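PDB 5WCE: beta sliding clamp from Caulobacter crescentus, which probably encircles DNA as a head-to-tail homodimeric ring, tethering DNA polymerases and other proteins to it and so conferring processivity. Local coordinates for residues Q25-R30 with L56-I61; H79-I84 with L105-G110; A277-R282 with I303-R308. All blocks are in the same frame, centred on the assembly; numbering follows the deposited sequence. Where two conformers were deposited one is given.

Contact 1: Q25-R30 with L56-I61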
loop_
_atom_site.group_PDB
_atom_site.type_symbol
_atom_site.label_atom_id
_atom_site.label_comp_id
_atom_site.label_asym_id
_atom_site.label_seq_id
_atom_site.Cartn_x
_atom_site.Cartn_y
_atom_site.Cartn_z
ATOM N N GLN A 25 -19.106 -6.152 -6.686
ATOM C CA GLN A 25 -18.629 -4.831 -7.077
ATOM C C GLN A 25 -17.168 -4.815 -7.562
ATOM O O GLN A 25 -16.781 -3.895 -8.273
ATOM C CB GLN A 25 -18.816 -3.854 -5.959
ATOM C CG GLN A 25 -17.878 -4.033 -4.782
ATOM C CD GLN A 25 -16.764 -3.038 -4.823
ATOM O OE1 GLN A 25 -17.025 -1.820 -4.979
ATOM N NE2 GLN A 25 -15.522 -3.515 -4.708
ATOM N N SER A 26 -16.405 -5.837 -7.178
ATOM C CA SER A 26 -14.992 -6.035 -7.628
ATOM C C SER A 26 -14.783 -5.980 -9.141
ATOM O O SER A 26 -13.729 -5.537 -9.583
ATOM C CB SER A 26 -14.455 -7.410 -7.126
ATOM O OG SER A 26 -14.714 -7.580 -5.739
ATOM N N VAL A 27 -15.757 -6.424 -9.950
ATOM C CA VAL A 27 -15.595 -6.431 -11.388
ATOM C C VAL A 27 -15.632 -5.056 -11.985
ATOM O O VAL A 27 -15.127 -4.840 -13.100
ATOM C CB VAL A 27 -16.642 -7.351 -12.128
ATOM C CG1 VAL A 27 -18.035 -6.785 -12.081
ATOM C CG2 VAL A 27 -16.256 -7.605 -13.614
ATOM N N VAL A 28 -16.245 -4.103 -11.274
ATOM C CA VAL A 28 -16.472 -2.784 -11.864
ATOM C C VAL A 28 -15.168 -2.009 -11.877
ATOM O O VAL A 28 -14.559 -1.810 -10.839
ATOM C CB VAL A 28 -17.571 -2.023 -11.101
ATOM C CG1 VAL A 28 -17.775 -0.615 -11.655
ATOM C CG2 VAL A 28 -18.851 -2.835 -11.133
ATOM N N GLU A 29 -14.758 -1.579 -13.059
ATOM C CA GLU A 29 -13.525 -0.813 -13.224
ATOM C C GLU A 29 -13.674 0.581 -12.605
ATOM O O GLU A 29 -14.702 1.217 -12.808
ATOM C CB GLU A 29 -13.242 -0.645 -14.724
ATOM C CG GLU A 29 -12.843 -1.935 -15.448
ATOM C CD GLU A 29 -11.446 -2.420 -15.089
ATOM O OE1 GLU A 29 -10.652 -1.588 -14.629
ATOM O OE2 GLU A 29 -11.127 -3.632 -15.248
ATOM N N ARG A 30 -12.656 1.050 -11.880
ATOM C CA ARG A 30 -12.643 2.436 -11.359
ATOM C C ARG A 30 -12.765 3.426 -12.502
ATOM O O ARG A 30 -13.609 4.326 -12.458
ATOM C CB ARG A 30 -11.353 2.728 -10.583
ATOM N N LEU A 56 -18.373 -6.264 -19.226
ATOM C CA LEU A 56 -18.594 -6.783 -20.589
ATOM C C LEU A 56 -17.834 -8.076 -20.907
ATOM O O LEU A 56 -18.373 -8.899 -21.648
ATOM C CB LEU A 56 -18.412 -5.761 -21.723
ATOM C CG LEU A 56 -19.231 -4.446 -21.647
ATOM C CD1 LEU A 56 -18.793 -3.481 -22.716
ATOM C CD2 LEU A 56 -20.712 -4.754 -21.735
ATOM N N ASP A 57 -16.641 -8.273 -20.373
ATOM C CA ASP A 57 -15.933 -9.556 -20.527
ATOM C C ASP A 57 -16.450 -10.612 -19.580
ATOM O O ASP A 57 -16.552 -11.798 -19.932
ATOM C CB ASP A 57 -14.429 -9.372 -20.330
ATOM C CG ASP A 57 -13.810 -8.525 -21.433
ATOM O OD1 ASP A 57 -14.190 -8.663 -22.621
ATOM O OD2 ASP A 57 -12.974 -7.684 -21.109
ATOM N N MET A 58 -16.794 -10.191 -18.370
ATOM C CA MET A 58 -17.288 -11.084 -17.363
ATOM C C MET A 58 -18.398 -10.453 -16.531
ATOM O O MET A 58 -18.534 -9.207 -16.501
ATOM C CB MET A 58 -16.176 -11.533 -16.469
ATOM C CG MET A 58 -15.704 -10.474 -15.472
ATOM S SD MET A 58 -14.116 -10.852 -14.688
ATOM C CE MET A 58 -13.172 -10.362 -16.121
ATOM N N GLU A 59 -19.181 -11.339 -15.925
ATOM C CA GLU A 59 -20.327 -10.935 -15.112
ATOM C C GLU A 59 -20.234 -11.659 -13.800
ATOM O O GLU A 59 -20.049 -12.896 -13.788
ATOM C CB GLU A 59 -21.634 -11.317 -15.801
ATOM C CG GLU A 59 -22.901 -11.001 -14.999
ATOM C CD GLU A 59 -24.098 -11.703 -15.593
ATOM O OE1 GLU A 59 -24.868 -11.023 -16.237
ATOM O OE2 GLU A 59 -24.170 -12.946 -15.484
ATOM N N ILE A 60 -20.402 -10.943 -12.700
ATOM C CA ILE A 60 -20.535 -11.593 -11.410
ATOM C C ILE A 60 -21.973 -11.407 -10.966
ATOM O O ILE A 60 -22.493 -10.266 -11.076
ATOM C CB ILE A 60 -19.602 -11.006 -10.337
ATOM C CG1 ILE A 60 -18.133 -10.976 -10.806
ATOM C CG2 ILE A 60 -19.725 -11.799 -9.074
ATOM C CD1 ILE A 60 -17.132 -10.383 -9.802
ATOM N N ILE A 61 -22.578 -12.487 -10.481
ATOM C CA ILE A 61 -23.951 -12.457 -9.916
ATOM C C ILE A 61 -23.884 -12.973 -8.492
ATOM O O ILE A 61 -22.992 -13.803 -8.141
ATOM C CB ILE A 61 -24.962 -13.264 -10.777
ATOM C CG1 ILE A 61 -24.981 -12.742 -12.231
ATOM C CG2 ILE A 61 -26.400 -13.164 -10.261
ATOM C CD1 ILE A 61 -26.022 -13.389 -13.130
#
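Val27 and Met58 run past each other in opposite directions, while Ile60 rises to the same valine from farther along strand 58-65. The setting is the N-terminal domain of this DNA polymerase processivity factor, in which helices pack against antiparallel sheets; here the chain leaving helix 14-25 is laid on a strand. Gln25 to Val28 form a type I turn, closed by the bond from Val28 N to Gln25 O (3.1 Å), and within it Val27 points its CB toward the strand. At Met58, chi1 75° puts CG between the backbone N and the carbonyl carbon, and a nearly extended chi2 carries SD alongside the valine; the bend at chi3 turns only the terminal CE. Val27 CG2 also lies 4.0 Å from Met58 SD. Ile60 approaches differently: its extended CG1-CD1 arm reaches the root of the valine side chain, with CD1 3.9 Å from Val27 CB. No hydrogen bond joins the two segments; the fit is wholly apolar and buried. The central domain approaches too, since Met58 touches Lys211 and Thr212 of helix 210-220. Lys211 NZ donates to Val27 O and forms a salt bridge with Glu29 OE2, which ties the turn to that helix. The methyl branch of the valine is pressed hard against the methionine chain, for Val27 CG2 stands 3.5 Å from Met58 CG, tighter than usual for two carbons.

Contact 2: H79-I84 with L105-G110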
loop_
_atom_site.group_PDB
_atom_site.type_symbol
_atom_site.label_atom_id
_atom_site.label_comp_id
_atom_site.label_asym_id
_atom_site.label_seq_id
_atom_site.Cartn_x
_atom_site.Cartn_y
_atom_site.Cartn_z
ATOM N N HIS A 79 -19.954 0.947 -6.515
ATOM C CA HIS A 79 -19.010 1.302 -5.435
ATOM C C HIS A 79 -19.700 2.207 -4.396
ATOM O O HIS A 79 -19.528 2.028 -3.188
ATOM C CB HIS A 79 -17.734 1.981 -5.989
ATOM C CG HIS A 79 -16.892 1.116 -6.911
ATOM N ND1 HIS A 79 -16.524 -0.185 -6.620
ATOM C CD2 HIS A 79 -16.278 1.408 -8.093
ATOM C CE1 HIS A 79 -15.783 -0.676 -7.603
ATOM N NE2 HIS A 79 -15.612 0.270 -8.509
ATOM N N THR A 80 -20.488 3.154 -4.858
ATOM C CA THR A 80 -21.190 4.051 -3.940
ATOM C C THR A 80 -22.183 3.303 -3.043
ATOM O O THR A 80 -22.228 3.515 -1.799
ATOM C CB THR A 80 -21.905 5.157 -4.715
ATOM O OG1 THR A 80 -20.915 5.923 -5.427
ATOM C CG2 THR A 80 -22.734 6.060 -3.800
ATOM N N LEU A 81 -22.978 2.432 -3.647
ATOM C CA LEU A 81 -23.836 1.591 -2.848
ATOM C C LEU A 81 -23.062 0.754 -1.834
ATOM O O LEU A 81 -23.436 0.726 -0.656
ATOM C CB LEU A 81 -24.691 0.682 -3.718
ATOM C CG LEU A 81 -25.817 -0.071 -3.015
ATOM C CD1 LEU A 81 -26.702 0.807 -2.180
ATOM C CD2 LEU A 81 -26.697 -0.801 -4.020
ATOM N N TYR A 82 -21.971 0.132 -2.276
ATOM C CA TYR A 82 -21.112 -0.685 -1.394
ATOM C C TYR A 82 -20.580 0.163 -0.206
ATOM O O TYR A 82 -20.711 -0.217 0.944
ATOM C CB TYR A 82 -19.957 -1.325 -2.197
ATOM C CG TYR A 82 -18.942 -2.024 -1.318
ATOM C CD1 TYR A 82 -19.221 -3.279 -0.773
ATOM C CD2 TYR A 82 -17.719 -1.407 -1.000
ATOM C CE1 TYR A 82 -18.320 -3.912 0.058
ATOM C CE2 TYR A 82 -16.820 -2.011 -0.139
ATOM C CZ TYR A 82 -17.111 -3.263 0.384
ATOM O OH TYR A 82 -16.185 -3.870 1.226
ATOM N N GLU A 83 -20.048 1.338 -0.502
ATOM C CA GLU A 83 -19.503 2.214 0.525
ATOM C C GLU A 83 -20.535 2.702 1.515
ATOM O O GLU A 83 -20.274 2.711 2.705
ATOM C CB GLU A 83 -18.748 3.374 -0.121
ATOM C CG GLU A 83 -17.415 2.863 -0.716
ATOM C CD GLU A 83 -16.465 2.447 0.410
ATOM O OE1 GLU A 83 -16.260 3.249 1.339
ATOM O OE2 GLU A 83 -16.041 1.314 0.491
ATOM N N ILE A 84 -21.724 3.057 1.035
ATOM C CA ILE A 84 -22.801 3.463 1.940
ATOM C C ILE A 84 -23.096 2.324 2.931
ATOM O O ILE A 84 -23.160 2.513 4.141
ATOM C CB ILE A 84 -24.086 3.832 1.161
ATOM C CG1 ILE A 84 -23.929 5.184 0.422
ATOM C CG2 ILE A 84 -25.319 3.914 2.088
ATOM C CD1 ILE A 84 -24.998 5.417 -0.625
ATOM N N LEU A 105 -33.202 5.727 -6.376
ATOM C CA LEU A 105 -33.240 4.617 -5.392
ATOM C C LEU A 105 -33.113 5.220 -3.973
ATOM O O LEU A 105 -32.189 5.998 -3.710
ATOM C CB LEU A 105 -32.093 3.659 -5.626
ATOM C CG LEU A 105 -31.883 2.581 -4.574
ATOM C CD1 LEU A 105 -33.083 1.670 -4.502
ATOM C CD2 LEU A 105 -30.636 1.790 -4.829
ATOM N N VAL A 106 -34.007 4.860 -3.071
ATOM C CA VAL A 106 -33.930 5.374 -1.682
ATOM C C VAL A 106 -33.393 4.275 -0.758
ATOM O O VAL A 106 -33.956 3.174 -0.722
ATOM C CB VAL A 106 -35.295 5.843 -1.156
ATOM C CG1 VAL A 106 -35.152 6.323 0.280
ATOM C CG2 VAL A 106 -35.838 6.953 -2.052
ATOM N N ILE A 107 -32.307 4.584 -0.039
ATOM C CA ILE A 107 -31.683 3.651 0.880
ATOM C C ILE A 107 -31.867 4.296 2.212
ATOM O O ILE A 107 -31.412 5.456 2.428
ATOM C CB ILE A 107 -30.171 3.425 0.613
ATOM C CG1 ILE A 107 -29.945 2.891 -0.804
ATOM C CG2 ILE A 107 -29.538 2.497 1.650
ATOM C CD1 ILE A 107 -29.322 3.911 -1.699
ATOM N N GLN A 108 -32.540 3.580 3.100
ATOM C CA GLN A 108 -32.762 4.094 4.437
ATOM C C GLN A 108 -32.398 3.055 5.481
ATOM O O GLN A 108 -32.739 1.868 5.355
ATOM C CB GLN A 108 -34.203 4.466 4.564
ATOM C CG GLN A 108 -34.520 4.941 5.967
ATOM C CD GLN A 108 -35.384 6.155 5.922
ATOM O OE1 GLN A 108 -36.329 6.219 5.111
ATOM N NE2 GLN A 108 -35.050 7.152 6.748
ATOM N N ALA A 109 -31.747 3.522 6.532
ATOM C CA ALA A 109 -31.338 2.700 7.651
ATOM C C ALA A 109 -31.027 3.584 8.831
ATOM O O ALA A 109 -30.196 4.480 8.726
ATOM C CB ALA A 109 -30.092 1.928 7.302
ATOM N N GLY A 110 -31.718 3.320 9.939
ATOM C CA GLY A 110 -31.574 4.093 11.172
ATOM C C GLY A 110 -32.007 5.485 10.841
ATOM O O GLY A 110 -33.057 5.687 10.301
#
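Leu81 swings CG away from the backbone N (chi1 -169°), and with chi2 at 51° its CD1 branch is delivered to Ile107 on the facing strand. Ile107 answers with CG1 beside its own backbone N and CG2 opposite that N, while an unusual chi2 of 109°, away from the staggered positions, sets the direction of its CD1. The two side chains cross obliquely. One leucine methyl does the touching: Leu81 CD1 is 4.1 Å from Ile107 CD1 and equally 4.1 Å from Ile107 CG1, so it rests against the last link of the isoleucine arm and not on one carbon alone. The second branch of Ile107 serves a different partner, one turn on along the helix. Ile84 CG2 meets Ile107 CG2 methyl to methyl at 4.5 Å, a looser approach. The backbones stay well apart, with Leu81 CA and Ile107 CA 8.9 Å from each other, and side chains alone bridge the gap.

This is helix-on-sheet packing in the N-terminal domain of the processivity factor: helix 78-87 is followed in the chain by antiparallel strands 93-97, 105-109 and 112-116, and it packs against the middle one of the three. The inward side chain of Ile107 also touches Val94 and Leu96 on one neighbouring strand and Leu116 on the other. Ile84 adds Phe114, and Leu81 reaches Leu21 of helix 14-25, so the apolar layer continues from sheet to both helices. On the alternate face, Val106 packs on Arg113 and Asn115 instead. Beyond the helix comes the second subunit, where Thr285 of that neighbouring chain packs on both Glu83 and Ile84.

Contact 3: A277-R282 with I303-R308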
loop_
_atom_site.group_PDB
_atom_site.type_symbol
_atom_site.label_atom_id
_atom_site.label_comp_id
_atom_site.label_asym_id
_atom_site.label_seq_id
_atom_site.Cartn_x
_atom_site.Cartn_y
_atom_site.Cartn_z
ATOM N N ALA A 277 17.413 -18.866 -3.210
ATOM C CA ALA A 277 16.554 -17.735 -3.395
ATOM C C ALA A 277 17.077 -16.494 -2.616
ATOM O O ALA A 277 17.092 -15.388 -3.143
ATOM C CB ALA A 277 15.132 -18.075 -2.964
ATOM N N LYS A 278 17.532 -16.708 -1.379
ATOM C CA LYS A 278 18.078 -15.605 -0.582
ATOM C C LYS A 278 19.301 -15.021 -1.212
ATOM O O LYS A 278 19.462 -13.795 -1.212
ATOM C CB LYS A 278 18.342 -16.019 0.873
ATOM C CG LYS A 278 17.044 -16.039 1.652
ATOM C CD LYS A 278 17.242 -16.681 3.004
ATOM C CE LYS A 278 15.927 -16.682 3.761
ATOM N NZ LYS A 278 16.151 -17.594 4.909
ATOM N N ALA A 279 20.134 -15.885 -1.793
ATOM C CA ALA A 279 21.336 -15.442 -2.482
ATOM C C ALA A 279 20.998 -14.678 -3.739
ATOM O O ALA A 279 21.562 -13.623 -3.947
ATOM C CB ALA A 279 22.273 -16.593 -2.784
ATOM N N VAL A 280 20.106 -15.201 -4.582
ATOM C CA VAL A 280 19.647 -14.469 -5.754
ATOM C C VAL A 280 19.099 -13.089 -5.370
ATOM O O VAL A 280 19.425 -12.107 -5.990
ATOM C CB VAL A 280 18.561 -15.225 -6.544
ATOM C CG1 VAL A 280 18.033 -14.375 -7.700
ATOM C CG2 VAL A 280 19.136 -16.538 -7.097
ATOM N N ASP A 281 18.216 -13.060 -4.384
ATOM C CA ASP A 281 17.641 -11.825 -3.894
ATOM C C ASP A 281 18.716 -10.847 -3.397
ATOM O O ASP A 281 18.682 -9.654 -3.749
ATOM C CB ASP A 281 16.631 -12.174 -2.800
ATOM C CG ASP A 281 15.810 -10.987 -2.347
ATOM O OD1 ASP A 281 15.575 -10.077 -3.142
ATOM O OD2 ASP A 281 15.442 -10.972 -1.164
ATOM N N ARG A 282 19.703 -11.337 -2.647
ATOM C CA ARG A 282 20.822 -10.502 -2.242
ATOM C C ARG A 282 21.570 -9.848 -3.392
ATOM O O ARG A 282 21.729 -8.613 -3.424
ATOM C CB ARG A 282 21.852 -11.275 -1.412
ATOM C CG ARG A 282 21.640 -11.200 0.050
ATOM C CD ARG A 282 22.822 -11.748 0.795
ATOM N NE ARG A 282 22.881 -13.201 0.640
ATOM C CZ ARG A 282 22.145 -14.086 1.309
ATOM N NH1 ARG A 282 21.247 -13.700 2.209
ATOM N NH2 ARG A 282 22.323 -15.384 1.061
ATOM N N ILE A 303 27.264 -22.906 -7.697
ATOM C CA ILE A 303 26.831 -21.846 -8.594
ATOM C C ILE A 303 27.388 -20.562 -8.052
ATOM O O ILE A 303 27.170 -20.242 -6.867
ATOM C CB ILE A 303 25.308 -21.745 -8.694
ATOM C CG1 ILE A 303 24.738 -23.025 -9.248
ATOM C CG2 ILE A 303 24.921 -20.555 -9.595
ATOM C CD1 ILE A 303 23.250 -23.031 -9.381
ATOM N N THR A 304 28.097 -19.822 -8.896
ATOM C CA THR A 304 28.516 -18.460 -8.537
ATOM C C THR A 304 27.524 -17.500 -9.216
ATOM O O THR A 304 27.383 -17.531 -10.438
ATOM C CB THR A 304 29.971 -18.235 -8.981
ATOM O OG1 THR A 304 30.773 -19.135 -8.230
ATOM C CG2 THR A 304 30.460 -16.825 -8.667
ATOM N N LEU A 305 26.831 -16.710 -8.429
ATOM C CA LEU A 305 25.873 -15.748 -8.921
ATOM C C LEU A 305 26.515 -14.394 -9.083
ATOM O O LEU A 305 27.156 -13.906 -8.142
ATOM C CB LEU A 305 24.681 -15.624 -7.941
ATOM C CG LEU A 305 23.862 -16.888 -7.707
ATOM C CD1 LEU A 305 22.984 -16.664 -6.452
ATOM C CD2 LEU A 305 23.059 -17.214 -8.968
ATOM N N THR A 306 26.310 -13.751 -10.241
ATOM C CA THR A 306 26.748 -12.354 -10.443
ATOM C C THR A 306 25.612 -11.463 -10.975
ATOM O O THR A 306 24.917 -11.851 -11.906
ATOM C CB THR A 306 27.950 -12.291 -11.379
ATOM O OG1 THR A 306 28.987 -13.088 -10.856
ATOM C CG2 THR A 306 28.444 -10.881 -11.541
ATOM N N VAL A 307 25.426 -10.280 -10.373
ATOM C CA VAL A 307 24.542 -9.221 -10.881
ATOM C C VAL A 307 25.376 -7.950 -10.998
ATOM O O VAL A 307 26.304 -7.730 -10.198
ATOM C CB VAL A 307 23.323 -8.966 -9.970
ATOM C CG1 VAL A 307 22.408 -7.792 -10.435
ATOM C CG2 VAL A 307 22.446 -10.175 -9.893
ATOM N N ARG A 308 25.123 -7.177 -12.057
ATOM C CA ARG A 308 25.705 -5.870 -12.285
ATOM C C ARG A 308 24.565 -4.896 -12.577
ATOM O O ARG A 308 23.545 -5.277 -13.132
ATOM C CB ARG A 308 26.700 -5.869 -13.433
ATOM C CG ARG A 308 27.883 -6.816 -13.188
ATOM C CD ARG A 308 29.040 -6.630 -14.167
ATOM N NE ARG A 308 30.238 -6.003 -13.580
ATOM C CZ ARG A 308 30.398 -4.696 -13.325
ATOM N NH1 ARG A 308 29.449 -3.793 -13.559
ATOM N NH2 ARG A 308 31.537 -4.282 -12.809
#
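On the helix whose Ala279 and Val280 meet Leu305, the flat guanidinium group of Arg282 has Lys278 O over one face, 3.7 Å above the plane and over its centre. At its NE the group makes a salt bridge to Glu317 OE1 of strand 314-320, and its NH1 donates to Lys87 O of the second subunit. These bonds, one within the chain and one across the interface, probably help to fix the rotation of the group.

The contact itself is apolar. With chi1 -61° setting CG beside the backbone N and chi2 165° extending the branch, Leu305 brings CD1 to the helix. This single methyl does all the close touching: Leu305 CD1 is 3.7 Å from Ala279 CB and as near to the helix backbone, 3.7 Å from Val280 N. Val280 lies across the leucine at about a right angle and offers its CG2, 3.9 Å from Leu305 CD1. The small alanine is consistent with this close approach, Val280 CA lying 7.1 Å from Leu305 CA. Phe276 and Val283 of the same helix also touch Leu305, and helix 334-343 covers Val280 through Leu337 and Leu338. Asp281 OD1 forms a salt bridge with Lys87 NZ of the second subunit. Helix 273-284 laid on strand 302-308 of an antiparallel sheet is the helix-on-sheet packing of the C-terminal domain in this processivity factor, here at the head-to-tail interface.

Overall arrangement
Contacts 1 and 2 share the N-terminal domain, their centres 19 Å apart, and meet through His79. Its NE2 lies 3.3 Å from Val28 O, a weak bond made doubtful by the two positions modelled for the histidine. Contact 3 belongs to the C-terminal domain at the other end of the crescent-shaped chain, its centre about 41 Å from that of contact 1 and 53 Å from that of contact 2. Contacts 2 and 3 nevertheless both border the head-to-tail interface: helix 78-87 of one subunit approaches helix 273-284 of the other. Contact 1 instead borders the central domain. The three thus illustrate one principle, apolar cores lying beside junctions between domains and subunits.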